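Extracellular solute-binding protein, family 5 (Chelativorans sp., PDB 6WM6) binds EDTA and other aminopolycarboxylates in the periplasm, probably delivering them to an ABC transporter for uptake. Local coordinates at residues S303-M309 / L524-L530; P349-S353 / Y363-R367; M355-Q360 / Q463-P467. All blocks are in the same frame, centred on the assembly; numbering follows the deposited sequence.

Interaction 1: residues S303-M309 / L524-L530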
ATOM      1  N   SER A 303       4.166   7.961   4.715  1.00 15.51           N
ATOM      2  CA  SER A 303       3.343   6.973   4.019  1.00 16.69           C
ATOM      3  C   SER A 303       3.538   5.587   4.631  1.00 16.74           C
ATOM      4  O   SER A 303       4.536   5.300   5.300  1.00 17.23           O
ATOM      5  CB  SER A 303       3.867   6.872   2.545  1.00 18.75           C
ATOM      6  OG  SER A 303       3.103   6.009   1.728  1.00 25.22           O
ATOM      7  N   ALA A 304       2.573   4.707   4.378  1.00 15.81           N
ATOM      8  CA  ALA A 304       2.775   3.285   4.588  1.00 15.91           C
ATOM      9  C   ALA A 304       3.767   2.708   3.584  1.00 16.22           C
ATOM     10  O   ALA A 304       4.223   1.561   3.774  1.00 17.80           O
ATOM     11  CB  ALA A 304       1.440   2.538   4.469  1.00 16.86           C
ATOM     12  N   ASN A 305       4.086   3.418   2.516  1.00 16.00           N
ATOM     13  CA  ASN A 305       5.083   2.987   1.555  1.00 15.38           C
ATOM     14  C   ASN A 305       6.456   3.319   2.105  1.00 15.55           C
ATOM     15  O   ASN A 305       6.709   4.453   2.540  1.00 16.99           O
ATOM     16  CB  ASN A 305       4.900   3.699   0.210  1.00 16.40           C
ATOM     17  CG  ASN A 305       3.622   3.320  -0.491  1.00 17.22           C
ATOM     18  OD1 ASN A 305       3.068   2.267  -0.239  1.00 18.69           O
ATOM     19  ND2 ASN A 305       3.197   4.163  -1.412  1.00 20.26           N
ATOM     20  N   TRP A 306       7.365   2.350   2.047  1.00 15.48           N
ATOM     21  CA  TRP A 306       8.729   2.538   2.565  1.00 14.45           C
ATOM     22  C   TRP A 306       9.766   2.115   1.530  1.00 14.72           C
ATOM     23  O   TRP A 306       9.657   1.030   0.944  1.00 15.72           O
ATOM     24  CB  TRP A 306       8.947   1.839   3.909  1.00 15.05           C
ATOM     25  CG  TRP A 306       8.594   0.382   3.976  1.00 14.35           C
ATOM     26  CD1 TRP A 306       7.359  -0.144   4.160  1.00 16.70           C
ATOM     27  CD2 TRP A 306       9.501  -0.744   3.928  1.00 14.40           C
ATOM     28  NE1 TRP A 306       7.420  -1.525   4.204  1.00 16.22           N
ATOM     29  CE2 TRP A 306       8.731  -1.912   4.083  1.00 16.02           C
ATOM     30  CE3 TRP A 306      10.886  -0.865   3.767  1.00 14.91           C
ATOM     31  CZ2 TRP A 306       9.292  -3.198   4.099  1.00 15.63           C
ATOM     32  CZ3 TRP A 306      11.438  -2.148   3.785  1.00 15.01           C
ATOM     33  CH2 TRP A 306      10.649  -3.282   3.956  1.00 15.74           C
ATOM     34  N   TYR A 307      10.755   2.981   1.317  1.00 14.50           N
ATOM     35  CA  TYR A 307      11.847   2.689   0.422  1.00 14.26           C
ATOM     36  C   TYR A 307      12.726   1.592   1.002  1.00 15.85           C
ATOM     37  O   TYR A 307      12.956   1.520   2.221  1.00 15.87           O
ATOM     38  CB  TYR A 307      12.738   3.895   0.218  1.00 16.59           C
ATOM     39  CG  TYR A 307      12.195   4.968  -0.674  1.00 18.05           C
ATOM     40  CD1 TYR A 307      11.913   4.709  -2.009  1.00 18.52           C
ATOM     41  CD2 TYR A 307      11.990   6.261  -0.200  1.00 18.25           C
ATOM     42  CE1 TYR A 307      11.416   5.689  -2.827  1.00 19.65           C
ATOM     43  CE2 TYR A 307      11.515   7.271  -1.040  1.00 19.83           C
ATOM     44  CZ  TYR A 307      11.239   6.952  -2.353  1.00 19.26           C
ATOM     45  OH  TYR A 307      10.737   7.950  -3.186  1.00 23.87           O
ATOM     46  N   PHE A 308      13.262   0.767   0.103  1.00 15.20           N
ATOM     47  CA  PHE A 308      14.191  -0.279   0.463  1.00 14.92           C
ATOM     48  C   PHE A 308      15.197  -0.436  -0.668  1.00 15.90           C
ATOM     49  O   PHE A 308      14.959  -0.031  -1.818  1.00 16.03           O
ATOM     50  CB  PHE A 308      13.476  -1.616   0.700  1.00 15.82           C
ATOM     51  CG  PHE A 308      12.808  -2.189  -0.534  1.00 16.83           C
ATOM     52  CD1 PHE A 308      13.549  -2.807  -1.520  1.00 16.98           C
ATOM     53  CD2 PHE A 308      11.422  -2.151  -0.685  1.00 17.06           C
ATOM     54  CE1 PHE A 308      12.930  -3.360  -2.655  1.00 17.48           C
ATOM     55  CE2 PHE A 308      10.815  -2.707  -1.807  1.00 17.50           C
ATOM     56  CZ  PHE A 308      11.568  -3.303  -2.787  1.00 17.57           C
ATOM     57  N   MET A 309      16.315  -1.096  -0.347  1.00 15.49           N
ATOM     58  CA  MET A 309      17.199  -1.669  -1.348  1.00 15.98           C
ATOM     59  C   MET A 309      17.198  -3.178  -1.151  1.00 15.57           C
ATOM     60  O   MET A 309      17.570  -3.676  -0.078  1.00 15.99           O
ATOM     61  CB  MET A 309      18.620  -1.151  -1.237  1.00 15.58           C
ATOM     62  CG  MET A 309      19.456  -1.608  -2.431  1.00 16.28           C
ATOM     63  SD  MET A 309      21.186  -1.125  -2.337  1.00 18.83           S
ATOM     64  CE  MET A 309      21.748  -2.113  -0.951  1.00 19.88           C
ATOM     65  N   LEU A 524      17.469  -7.515   2.314  1.00 15.67           N
ATOM     66  CA  LEU A 524      16.506  -6.408   2.223  1.00 15.84           C
ATOM     67  C   LEU A 524      16.907  -5.338   3.231  1.00 16.58           C
ATOM     68  O   LEU A 524      16.951  -5.591   4.447  1.00 17.41           O
ATOM     69  CB  LEU A 524      15.081  -6.909   2.457  1.00 16.67           C
ATOM     70  CG  LEU A 524      13.967  -5.893   2.245  1.00 15.73           C
ATOM     71  CD1 LEU A 524      13.942  -5.404   0.825  1.00 18.22           C
ATOM     72  CD2 LEU A 524      12.628  -6.552   2.608  1.00 17.22           C
ATOM     73  N   PHE A 525      17.229  -4.155   2.718  1.00 15.74           N
ATOM     74  CA  PHE A 525      17.708  -3.023   3.520  1.00 15.93           C
ATOM     75  C   PHE A 525      16.650  -1.936   3.543  1.00 14.71           C
ATOM     76  O   PHE A 525      16.399  -1.310   2.509  1.00 15.02           O
ATOM     77  CB  PHE A 525      18.995  -2.505   2.867  1.00 15.97           C
ATOM     78  CG  PHE A 525      19.619  -1.301   3.539  1.00 15.98           C
ATOM     79  CD1 PHE A 525      20.380  -1.429   4.689  1.00 17.49           C
ATOM     80  CD2 PHE A 525      19.512  -0.045   2.968  1.00 17.42           C
ATOM     81  CE1 PHE A 525      20.998  -0.335   5.262  1.00 18.17           C
ATOM     82  CE2 PHE A 525      20.100   1.061   3.566  1.00 19.20           C
ATOM     83  CZ  PHE A 525      20.856   0.915   4.710  1.00 18.28           C
ATOM     84  N   PRO A 526      15.989  -1.726   4.674  1.00 14.54           N
ATOM     85  CA  PRO A 526      14.978  -0.666   4.751  1.00 14.34           C
ATOM     86  C   PRO A 526      15.645   0.690   4.854  1.00 14.78           C
ATOM     87  O   PRO A 526      16.718   0.825   5.452  1.00 15.95           O
ATOM     88  CB  PRO A 526      14.218  -1.007   6.043  1.00 16.02           C
ATOM     89  CG  PRO A 526      15.287  -1.643   6.948  1.00 16.54           C
ATOM     90  CD  PRO A 526      16.246  -2.356   5.991  1.00 15.56           C
ATOM     91  N   ILE A 527      14.985   1.705   4.289  1.00 15.42           N
ATOM     92  CA  ILE A 527      15.539   3.062   4.213  1.00 14.18           C
ATOM     93  C   ILE A 527      14.663   4.019   5.029  1.00 14.35           C
ATOM     94  O   ILE A 527      14.974   4.328   6.180  1.00 15.38           O
ATOM     95  CB  ILE A 527      15.773   3.468   2.753  1.00 15.15           C
ATOM     96  CG1 ILE A 527      16.754   2.488   2.076  1.00 16.45           C
ATOM     97  CG2 ILE A 527      16.324   4.882   2.671  1.00 17.99           C
ATOM     98  CD1 ILE A 527      16.872   2.631   0.566  1.00 17.98           C
ATOM     99  N   TYR A 528      13.566   4.500   4.465  1.00 15.08           N
ATOM    100  CA  TYR A 528      12.637   5.370   5.195  1.00 14.61           C
ATOM    101  C   TYR A 528      11.342   5.443   4.402  1.00 14.49           C
ATOM    102  O   TYR A 528      11.277   5.098   3.217  1.00 15.34           O
ATOM    103  CB  TYR A 528      13.226   6.752   5.476  1.00 15.81           C
ATOM    104  CG  TYR A 528      13.594   7.594   4.287  1.00 16.57           C
ATOM    105  CD1 TYR A 528      12.617   8.111   3.445  1.00 17.43           C
ATOM    106  CD2 TYR A 528      14.933   7.913   3.995  1.00 17.19           C
ATOM    107  CE1 TYR A 528      12.928   8.907   2.346  1.00 18.50           C
ATOM    108  CE2 TYR A 528      15.244   8.692   2.896  1.00 17.72           C
ATOM    109  CZ  TYR A 528      14.254   9.178   2.086  1.00 18.62           C
ATOM    110  OH  TYR A 528      14.526   9.975   0.979  1.00 24.27           O
ATOM    111  N   GLN A 529      10.302   5.931   5.075  1.00 15.82           N
ATOM    112  CA  GLN A 529       8.972   6.050   4.483  1.00 14.96           C
ATOM    113  C   GLN A 529       8.895   7.175   3.465  1.00 14.71           C
ATOM    114  O   GLN A 529       9.445   8.265   3.652  1.00 16.50           O
ATOM    115  CB  GLN A 529       7.966   6.326   5.602  1.00 14.52           C
ATOM    116  CG  GLN A 529       7.659   5.122   6.497  1.00 15.33           C
ATOM    117  CD  GLN A 529       7.064   5.572   7.792  1.00 14.46           C
ATOM    118  OE1 GLN A 529       7.780   5.930   8.726  1.00 16.39           O
ATOM    119  NE2 GLN A 529       5.747   5.509   7.877  1.00 15.44           N
ATOM    120  N   LEU A 530       8.161   6.931   2.382  1.00 15.27           N
ATOM    121  CA  LEU A 530       7.885   7.978   1.426  1.00 14.45           C
ATOM    122  C   LEU A 530       6.987   9.035   2.051  1.00 16.00           C
ATOM    123  O   LEU A 530       6.100   8.716   2.835  1.00 16.90           O
ATOM    124  CB  LEU A 530       7.177   7.425   0.187  1.00 17.25           C
ATOM    125  CG  LEU A 530       8.040   6.687  -0.838  1.00 17.06           C
ATOM    126  CD1 LEU A 530       8.621   5.399  -0.326  1.00 19.14           C
ATOM    127  CD2 LEU A 530       7.195   6.409  -2.088  1.00 20.30           C
TER
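Six backbone hydrogen bonds join segments 303-309 and 524-530 in antiparallel fashion, among them Ser-303 N to Leu-530 O (2.8 Å) and Leu-530 N to Asn-305 O (2.9 Å). Met-309 and Phe-525 exchange a pair, N to O in both directions, each 2.9 Å; Tyr-307 N reaches Tyr-528 O (2.9 Å), whereas Tyr-307 O accepts from Ile-527 N (2.9 Å). These unequal partners mark a beta bulge: Trp-306 stands opposite Gln-529 but Phe-308 opposite Pro-526, so 524-530 holds one extra residue. Gln-529 NE2 adds a side-chain bond to Ser-303 O (2.9 Å).

On one face, Leu-530 CD1 sits 3.4 Å from the centroid of the Tyr-307 ring in a CH-pi contact, and the Tyr-307 edge points toward the Tyr-528 face in an offset edge-to-face pair. Trp-306 CZ3 packs on Pro-526 CB (3.8 Å) on the other face, where Phe-308 CD1 touches Leu-524 CD1 (3.5 Å). Strand 456-462 flanks 305-311 on its far side, placing this bulged pair inside a mixed beta-sheet of the periplasmic binding protein fold.

Interaction 2: residues P349-S353 / Y363-R367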
ATOM      1  N   PRO A 349      11.711   9.939  10.120  1.00 16.96           N
ATOM      2  CA  PRO A 349      12.313   8.786  10.783  1.00 17.36           C
ATOM      3  C   PRO A 349      13.033   7.840   9.829  1.00 16.56           C
ATOM      4  O   PRO A 349      12.545   7.540   8.733  1.00 18.25           O
ATOM      5  CB  PRO A 349      11.094   8.082  11.424  1.00 22.97           C
ATOM      6  CG  PRO A 349       9.953   8.450  10.550  1.00 21.48           C
ATOM      7  CD  PRO A 349      10.235   9.853  10.047  1.00 18.96           C
ATOM      8  N   HIS A 350      14.176   7.355  10.270  1.00 18.08           N
ATOM      9  CA  HIS A 350      14.761   6.153   9.680  1.00 16.79           C
ATOM     10  C   HIS A 350      13.805   4.980   9.881  1.00 19.05           C
ATOM     11  O   HIS A 350      13.051   4.913  10.859  1.00 20.43           O
ATOM     12  CB  HIS A 350      16.059   5.793  10.397  1.00 19.59           C
ATOM     13  CG  HIS A 350      17.203   6.706  10.114  1.00 18.17           C
ATOM     14  ND1 HIS A 350      17.827   6.760   8.885  1.00 19.73           N
ATOM     15  CD2 HIS A 350      17.865   7.576  10.920  1.00 20.28           C
ATOM     16  CE1 HIS A 350      18.820   7.638   8.942  1.00 19.32           C
ATOM     17  NE2 HIS A 350      18.854   8.159  10.162  1.00 20.63           N
ATOM     18  N   MET A 351      13.852   4.021   8.963  1.00 16.81           N
ATOM     19  CA  MET A 351      13.167   2.751   9.144  1.00 16.71           C
ATOM     20  C   MET A 351      14.214   1.648   9.180  1.00 17.72           C
ATOM     21  O   MET A 351      14.889   1.391   8.165  1.00 18.21           O
ATOM     22  CB  MET A 351      12.144   2.495   8.059  1.00 17.07           C
ATOM     23  CG  MET A 351      11.359   1.217   8.315  1.00 18.10           C
ATOM     24  SD  MET A 351       9.927   1.170   7.220  1.00 18.75           S
ATOM     25  CE  MET A 351       9.498  -0.576   7.344  1.00 16.76           C
ATOM     26  N   GLY A 352      14.381   1.026  10.340  1.00 16.54           N
ATOM     27  CA  GLY A 352      15.396   0.011  10.520  1.00 16.99           C
ATOM     28  C   GLY A 352      14.861  -1.390  10.715  1.00 16.02           C
ATOM     29  O   GLY A 352      15.534  -2.245  11.262  1.00 17.55           O
ATOM     30  N   SER A 353      13.630  -1.625  10.274  1.00 16.26           N
ATOM     31  CA  SER A 353      12.970  -2.923  10.288  1.00 15.33           C
ATOM     32  C   SER A 353      12.438  -3.191   8.888  1.00 14.97           C
ATOM     33  O   SER A 353      12.155  -2.266   8.138  1.00 15.81           O
ATOM     34  CB  SER A 353      11.782  -2.833  11.256  1.00 16.59           C
ATOM     35  OG  SER A 353      10.897  -3.939  11.153  1.00 16.74           O
ATOM     36  N   TYR A 363       8.378  -2.537  16.442  1.00 16.53           N
ATOM     37  CA  TYR A 363       9.441  -1.862  15.708  1.00 16.29           C
ATOM     38  C   TYR A 363      10.692  -1.740  16.574  1.00 17.15           C
ATOM     39  O   TYR A 363      10.620  -1.439  17.766  1.00 18.71           O
ATOM     40  CB  TYR A 363       9.015  -0.434  15.288  1.00 15.39           C
ATOM     41  CG  TYR A 363      10.156   0.275  14.641  1.00 16.21           C
ATOM     42  CD1 TYR A 363      10.465   0.039  13.316  1.00 16.02           C
ATOM     43  CD2 TYR A 363      10.982   1.140  15.363  1.00 17.13           C
ATOM     44  CE1 TYR A 363      11.554   0.638  12.727  1.00 16.04           C
ATOM     45  CE2 TYR A 363      12.075   1.750  14.781  1.00 17.03           C
ATOM     46  CZ  TYR A 363      12.356   1.483  13.450  1.00 17.45           C
ATOM     47  OH  TYR A 363      13.452   2.060  12.836  1.00 19.88           O
ATOM     48  N   ALA A 364      11.852  -1.940  15.942  1.00 17.08           N
ATOM     49  CA  ALA A 364      13.148  -1.607  16.521  1.00 17.18           C
ATOM     50  C   ALA A 364      14.118  -1.438  15.361  1.00 18.23           C
ATOM     51  O   ALA A 364      13.874  -1.927  14.263  1.00 18.41           O
ATOM     52  CB  ALA A 364      13.652  -2.708  17.471  1.00 20.41           C
ATOM     53  N   ASP A 365      15.237  -0.753  15.626  1.00 18.90           N
ATOM     54  CA  ASP A 365      16.274  -0.529  14.609  1.00 18.53           C
ATOM     55  C   ASP A 365      17.192  -1.760  14.549  1.00 19.83           C
ATOM     56  O   ASP A 365      18.342  -1.776  15.002  1.00 20.07           O
ATOM     57  CB  ASP A 365      17.058   0.752  14.863  1.00 20.55           C
ATOM     58  CG  ASP A 365      18.049   1.035  13.745  1.00 22.46           C
ATOM     59  OD1 ASP A 365      17.982   0.326  12.722  1.00 20.76           O
ATOM     60  OD2 ASP A 365      18.871   1.960  13.898  1.00 26.50           O
ATOM     61  N   ARG A 366      16.657  -2.816  13.948  1.00 18.18           N
ATOM     62  CA  ARG A 366      17.390  -4.058  13.750  1.00 17.97           C
ATOM     63  C   ARG A 366      18.465  -3.910  12.675  1.00 18.87           C
ATOM     64  O   ARG A 366      19.479  -4.621  12.710  1.00 20.24           O
ATOM     65  CB  ARG A 366      16.388  -5.163  13.430  1.00 17.04           C
ATOM     66  CG  ARG A 366      15.468  -5.390  14.629  1.00 21.35           C
ATOM     67  CD  ARG A 366      14.370  -6.477  14.470  1.00 19.06           C
ATOM     68  NE  ARG A 366      13.675  -6.553  15.753  1.00 19.88           N
ATOM     69  CZ  ARG A 366      12.462  -6.066  16.009  1.00 18.62           C
ATOM     70  NH1 ARG A 366      11.709  -5.566  15.048  1.00 18.36           N
ATOM     71  NH2 ARG A 366      11.995  -6.102  17.244  1.00 20.44           N
ATOM     72  N   ARG A 367      18.272  -2.982  11.746  1.00 18.62           N
ATOM     73  CA  ARG A 367      19.282  -2.614  10.754  1.00 18.97           C
ATOM     74  C   ARG A 367      20.551  -2.098  11.426  1.00 19.11           C
ATOM     75  O   ARG A 367      21.647  -2.643  11.235  1.00 18.35           O
ATOM     76  CB  ARG A 367      18.644  -1.539   9.857  1.00 18.09           C
ATOM     77  CG  ARG A 367      19.498  -1.001   8.723  1.00 17.81           C
ATOM     78  CD  ARG A 367      18.775   0.159   8.032  1.00 17.77           C
ATOM     79  NE  ARG A 367      18.840   1.394   8.793  1.00 18.28           N
ATOM     80  CZ  ARG A 367      18.467   2.575   8.345  1.00 18.20           C
ATOM     81  NH1 ARG A 367      17.947   2.700   7.145  1.00 20.07           N
ATOM     82  NH2 ARG A 367      18.631   3.662   9.100  1.00 19.83           N
TER
HETATM   83  O   HOH W   1      17.464   5.476   6.407  1.00 21.90           O
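His-350 opens the contact by directing its CA-to-CB bond toward segment 363-367. Its ND1 is hydrogen-bonded to a water 2.8 Å away, and that water accepts from Arg-367 NH1 (2.9 Å), so a solvent molecule links imidazole and guanidinium. The CA-to-CB bond of Met-351 points away, but its carbonyl O lies over one face of the Arg-367 guanidinium. At Gly-352 the two backbones come nearest, with its CA 4.2 Å from that of Asp-365. Gly-352 N donates to Tyr-363 OH (2.9 Å) and Gly-352 O accepts from Arg-367 N (2.9 Å), fastening the loop to the first turn of the short helix 366-369. A beta carbon here would clash with Asp-365 OD1, the atom that caps the helix through Gly-368 N. Ser-353 then rests its CB 3.8 Å from Tyr-363 CD1, while its OG bonds to Asp-515, which also forms a salt bridge with Arg-366.

Thus helix 504-521 holds both segments through Asp-515, with Glu-516 as a second acidic partner of Arg-366. Towards strand 524-537, Arg-367 NH1 bonds to Pro-526 O and the backbone of Met-351 pairs with Ile-527; helix 333-340 touches His-350 and Arg-367.

Interaction 3: residues M355-Q360 / Q463-P467. With EDO (1,2-ethanediol), chain I; EDO (1,2-ethanediol), chain E.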
ATOM      1  N   MET A 355       9.750  -5.351   8.749  1.00 16.36           N
ATOM      2  CA  MET A 355       8.423  -5.863   9.052  1.00 16.74           C
ATOM      3  C   MET A 355       7.505  -4.890   9.763  1.00 16.64           C
ATOM      4  O   MET A 355       6.282  -5.120   9.770  1.00 16.79           O
ATOM      5  CB  MET A 355       8.507  -7.154   9.848  1.00 19.28           C
ATOM      6  CG  MET A 355       9.126  -8.248   8.967  1.00 21.27           C
ATOM      7  SD  MET A 355       9.123  -9.834   9.741  1.00 22.22           S
ATOM      8  CE  MET A 355      10.135 -10.719   8.563  1.00 19.82           C
ATOM      9  N   PHE A 356       8.034  -3.816  10.332  1.00 14.95           N
ATOM     10  CA  PHE A 356       7.258  -2.848  11.093  1.00 14.39           C
ATOM     11  C   PHE A 356       7.676  -1.441  10.695  1.00 15.71           C
ATOM     12  O   PHE A 356       8.868  -1.140  10.595  1.00 15.02           O
ATOM     13  CB  PHE A 356       7.558  -2.980  12.598  1.00 15.43           C
ATOM     14  CG  PHE A 356       7.364  -4.369  13.149  1.00 14.39           C
ATOM     15  CD1 PHE A 356       6.089  -4.852  13.436  1.00 15.65           C
ATOM     16  CD2 PHE A 356       8.447  -5.175  13.412  1.00 15.94           C
ATOM     17  CE1 PHE A 356       5.924  -6.119  13.982  1.00 16.50           C
ATOM     18  CE2 PHE A 356       8.281  -6.447  13.949  1.00 18.50           C
ATOM     19  CZ  PHE A 356       7.019  -6.909  14.235  1.00 16.97           C
ATOM     20  N   LEU A 357       6.687  -0.565  10.513  1.00 15.46           N
ATOM     21  CA  LEU A 357       6.962   0.863  10.404  1.00 14.92           C
ATOM     22  C   LEU A 357       7.394   1.390  11.768  1.00 15.35           C
ATOM     23  O   LEU A 357       7.098   0.777  12.808  1.00 16.19           O
ATOM     24  CB  LEU A 357       5.712   1.603   9.950  1.00 15.15           C
ATOM     25  CG  LEU A 357       5.164   1.241   8.565  1.00 15.91           C
ATOM     26  CD1 LEU A 357       3.782   1.907   8.390  1.00 18.25           C
ATOM     27  CD2 LEU A 357       6.087   1.658   7.455  1.00 17.67           C
ATOM     28  N   PRO A 358       8.042   2.559  11.806  1.00 15.90           N
ATOM     29  CA  PRO A 358       8.538   3.082  13.093  1.00 16.88           C
ATOM     30  C   PRO A 358       7.462   3.289  14.137  1.00 17.14           C
ATOM     31  O   PRO A 358       7.795   3.287  15.341  1.00 19.12           O
ATOM     32  CB  PRO A 358       9.208   4.408  12.691  1.00 18.04           C
ATOM     33  CG  PRO A 358       9.721   4.120  11.301  1.00 18.81           C
ATOM     34  CD  PRO A 358       8.611   3.296  10.655  1.00 17.49           C
ATOM     35  N   ASN A 359       6.205   3.463  13.749  1.00 16.87           N
ATOM     36  CA  ASN A 359       5.132   3.671  14.710  1.00 16.97           C
ATOM     37  C   ASN A 359       4.365   2.402  15.083  1.00 19.21           C
ATOM     38  O   ASN A 359       3.437   2.473  15.894  1.00 22.77           O
ATOM     39  CB  ASN A 359       4.141   4.725  14.205  1.00 19.81           C
ATOM     40  CG  ASN A 359       3.425   4.298  12.959  1.00 22.68           C
ATOM     41  OD1 ASN A 359       4.051   3.880  11.987  1.00 21.34           O
ATOM     42  ND2 ASN A 359       2.096   4.421  12.960  1.00 28.56           N
ATOM     43  N   GLN A 360       4.711   1.251  14.522  1.00 16.95           N
ATOM     44  CA  GLN A 360       3.991   0.014  14.812  1.00 16.36           C
ATOM     45  C   GLN A 360       4.622  -0.741  15.961  1.00 16.86           C
ATOM     46  O   GLN A 360       5.843  -0.760  16.143  1.00 18.18           O
ATOM     47  CB  GLN A 360       3.937  -0.866  13.578  1.00 17.59           C
ATOM     48  CG  GLN A 360       2.975  -0.359  12.507  1.00 17.36           C
ATOM     49  CD  GLN A 360       2.951  -1.248  11.302  1.00 17.95           C
ATOM     50  OE1 GLN A 360       3.981  -1.484  10.650  1.00 17.18           O
ATOM     51  NE2 GLN A 360       1.769  -1.745  10.951  1.00 17.04           N
ATOM     52  N   GLN A 463       3.149  -1.080   3.419  1.00 16.71           N
ATOM     53  CA  GLN A 463       2.831  -1.781   4.658  1.00 16.30           C
ATOM     54  C   GLN A 463       1.324  -1.850   4.890  1.00 16.94           C
ATOM     55  O   GLN A 463       0.573  -0.949   4.502  1.00 17.75           O
ATOM     56  CB  GLN A 463       3.506  -1.092   5.849  1.00 17.23           C
ATOM     57  CG  GLN A 463       3.165  -1.670   7.220  1.00 17.11           C
ATOM     58  CD  GLN A 463       3.663  -3.086   7.424  1.00 18.11           C
ATOM     59  OE1 GLN A 463       3.472  -3.967   6.571  1.00 19.00           O
ATOM     60  NE2 GLN A 463       4.335  -3.320   8.550  1.00 18.34           N
ATOM     61  N   GLN A 464       0.896  -2.929   5.548  1.00 16.63           N
ATOM     62  CA  GLN A 464      -0.484  -3.188   5.922  1.00 17.07           C
ATOM     63  C   GLN A 464      -0.682  -2.994   7.421  1.00 17.01           C
ATOM     64  O   GLN A 464       0.257  -2.934   8.226  1.00 16.89           O
ATOM     65  CB  GLN A 464      -0.862  -4.624   5.519  1.00 18.62           C
ATOM     66  CG  GLN A 464      -0.812  -4.835   4.032  1.00 19.07           C
ATOM     67  CD  GLN A 464      -0.980  -6.298   3.657  1.00 22.47           C
ATOM     68  OE1 GLN A 464      -1.451  -7.112   4.472  1.00 24.67           O
ATOM     69  NE2 GLN A 464      -0.614  -6.640   2.419  1.00 25.12           N
ATOM     70  N   VAL A 465      -1.962  -2.963   7.817  1.00 17.49           N
ATOM     71  CA  VAL A 465      -2.304  -2.814   9.219  1.00 17.22           C
ATOM     72  C   VAL A 465      -1.825  -3.999  10.039  1.00 17.64           C
ATOM     73  O   VAL A 465      -1.484  -3.842  11.217  1.00 17.77           O
ATOM     74  CB  VAL A 465      -3.827  -2.620   9.369  1.00 20.09           C
ATOM     75  CG1 VAL A 465      -4.255  -2.728  10.824  1.00 23.07           C
ATOM     76  CG2 VAL A 465      -4.226  -1.266   8.800  1.00 21.95           C
ATOM     77  N   PHE A 466      -1.785  -5.205   9.440  1.00 15.89           N
ATOM     78  CA  PHE A 466      -1.304  -6.403  10.129  1.00 16.49           C
ATOM     79  C   PHE A 466       0.058  -6.788   9.574  1.00 15.39           C
ATOM     80  O   PHE A 466       0.139  -7.431   8.510  1.00 16.46           O
ATOM     81  CB  PHE A 466      -2.298  -7.556   9.953  1.00 17.92           C
ATOM     82  CG  PHE A 466      -3.663  -7.246  10.480  1.00 17.43           C
ATOM     83  CD1 PHE A 466      -3.896  -7.230  11.836  1.00 21.38           C
ATOM     84  CD2 PHE A 466      -4.697  -6.970   9.613  1.00 19.17           C
ATOM     85  CE1 PHE A 466      -5.171  -6.933  12.329  1.00 22.19           C
ATOM     86  CE2 PHE A 466      -5.970  -6.681  10.102  1.00 21.47           C
ATOM     87  CZ  PHE A 466      -6.183  -6.656  11.449  1.00 19.46           C
ATOM     88  N   PRO A 467       1.146  -6.452  10.255  1.00 14.82           N
ATOM     89  CA  PRO A 467       2.478  -6.824   9.749  1.00 15.77           C
ATOM     90  C   PRO A 467       2.632  -8.285   9.413  1.00 15.51           C
ATOM     91  O   PRO A 467       3.320  -8.621   8.432  1.00 16.43           O
ATOM     92  CB  PRO A 467       3.404  -6.391  10.893  1.00 16.29           C
ATOM     93  CG  PRO A 467       2.725  -5.181  11.443  1.00 15.84           C
ATOM     94  CD  PRO A 467       1.233  -5.521  11.400  1.00 16.13           C
TER
HETATM   95  C1  EDO I 608      -4.826  -2.900   4.728  1.00 44.16           C
HETATM   96  O1  EDO I 608      -4.021  -3.359   5.818  1.00 28.79           O
HETATM   97  C2  EDO I 608      -4.182  -1.676   4.089  1.00 46.16           C
HETATM   98  O2  EDO I 608      -2.929  -2.013   3.474  1.00 24.07           O
HETATM   99  C1  EDO E 604       1.317   4.306   9.370  1.00 28.04           C
HETATM  100  O1  EDO E 604       0.977   5.455  10.153  1.00 34.60           O
HETATM  101  C2  EDO E 604       1.399   4.740   7.908  1.00 26.04           C
HETATM  102  O2  EDO E 604       0.355   5.706   7.725  1.00 25.92           O
HETATM  103  O   HOH W   2       5.525  -7.019   7.785  1.00 19.27           O
HETATM  104  O   HOH W   3      -0.551  -1.720  12.667  1.00 19.92           O
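Segment 355-360, which ends in a type I beta turn from Leu-357 to Gln-360 closed by Gln-360 N to Leu-357 O at 3.0 Å, forms one side of this contact; the other is the loop linking strand 456-462 to helix 467-474.

Side-chain amides supply the direct hydrogen bonds. Gln-463 NE2 donates both to Met-355 O (2.9 Å) and to Gln-360 OE1 (2.8 Å). The latter oxygen also accepts from Leu-357 N (2.9 Å), so the Gln-360 amide folds back onto its own turn while reaching across. A weak bond runs from Gln-360 NE2 to Gln-464 O (3.3 Å).

Two waters extend this polar network. One donates to Met-355 O and Pro-467 O, at 2.8 Å each; the other accepts from Gln-360 NE2 (2.9 Å) and donates to Val-465 O (2.7 Å).

Apolar packing is modest: Phe-356 CD1 meets Pro-467 CG at 3.9 Å, and Leu-357 CG meets Gln-463 CG at 3.8 Å. Helix 504-521 lies against Met-355, Phe-356 and Pro-467.

Both 1,2-ethanediol molecules nearby probably come from the crystallisation liquor. One is held weakly by Asn-359; the other accepts a bond through its O1 from Val-465 N, 2.9 Å away.

How the interactions relate
The three contacts have centres 10 to 11 Å apart and form one continuous region. Interactions 2 and 3 both lie along the chain within the long loop that interaction 1 closes, and their own segments alternate in sequence. Segment 524-530, on strand 524-537, meets the 349-353/363-367 contact through Pro-526 O to Arg-367 NH1 (2.8 Å) and Ile-527 O to Met-351 N (3.0 Å), both probable hydrogen bonds. Where the chain turns at Ala-304, Ala-304 O probably accepts from Gln-463 N (2.9 Å), tying interaction 1 to interaction 3. The loop contacts also pack directly, with Met-351 CE 3.4 Å from Phe-356 O. No aminopolycarboxylate lies among these coordinates; the 1,2-ethanediol molecules accompany interaction 3.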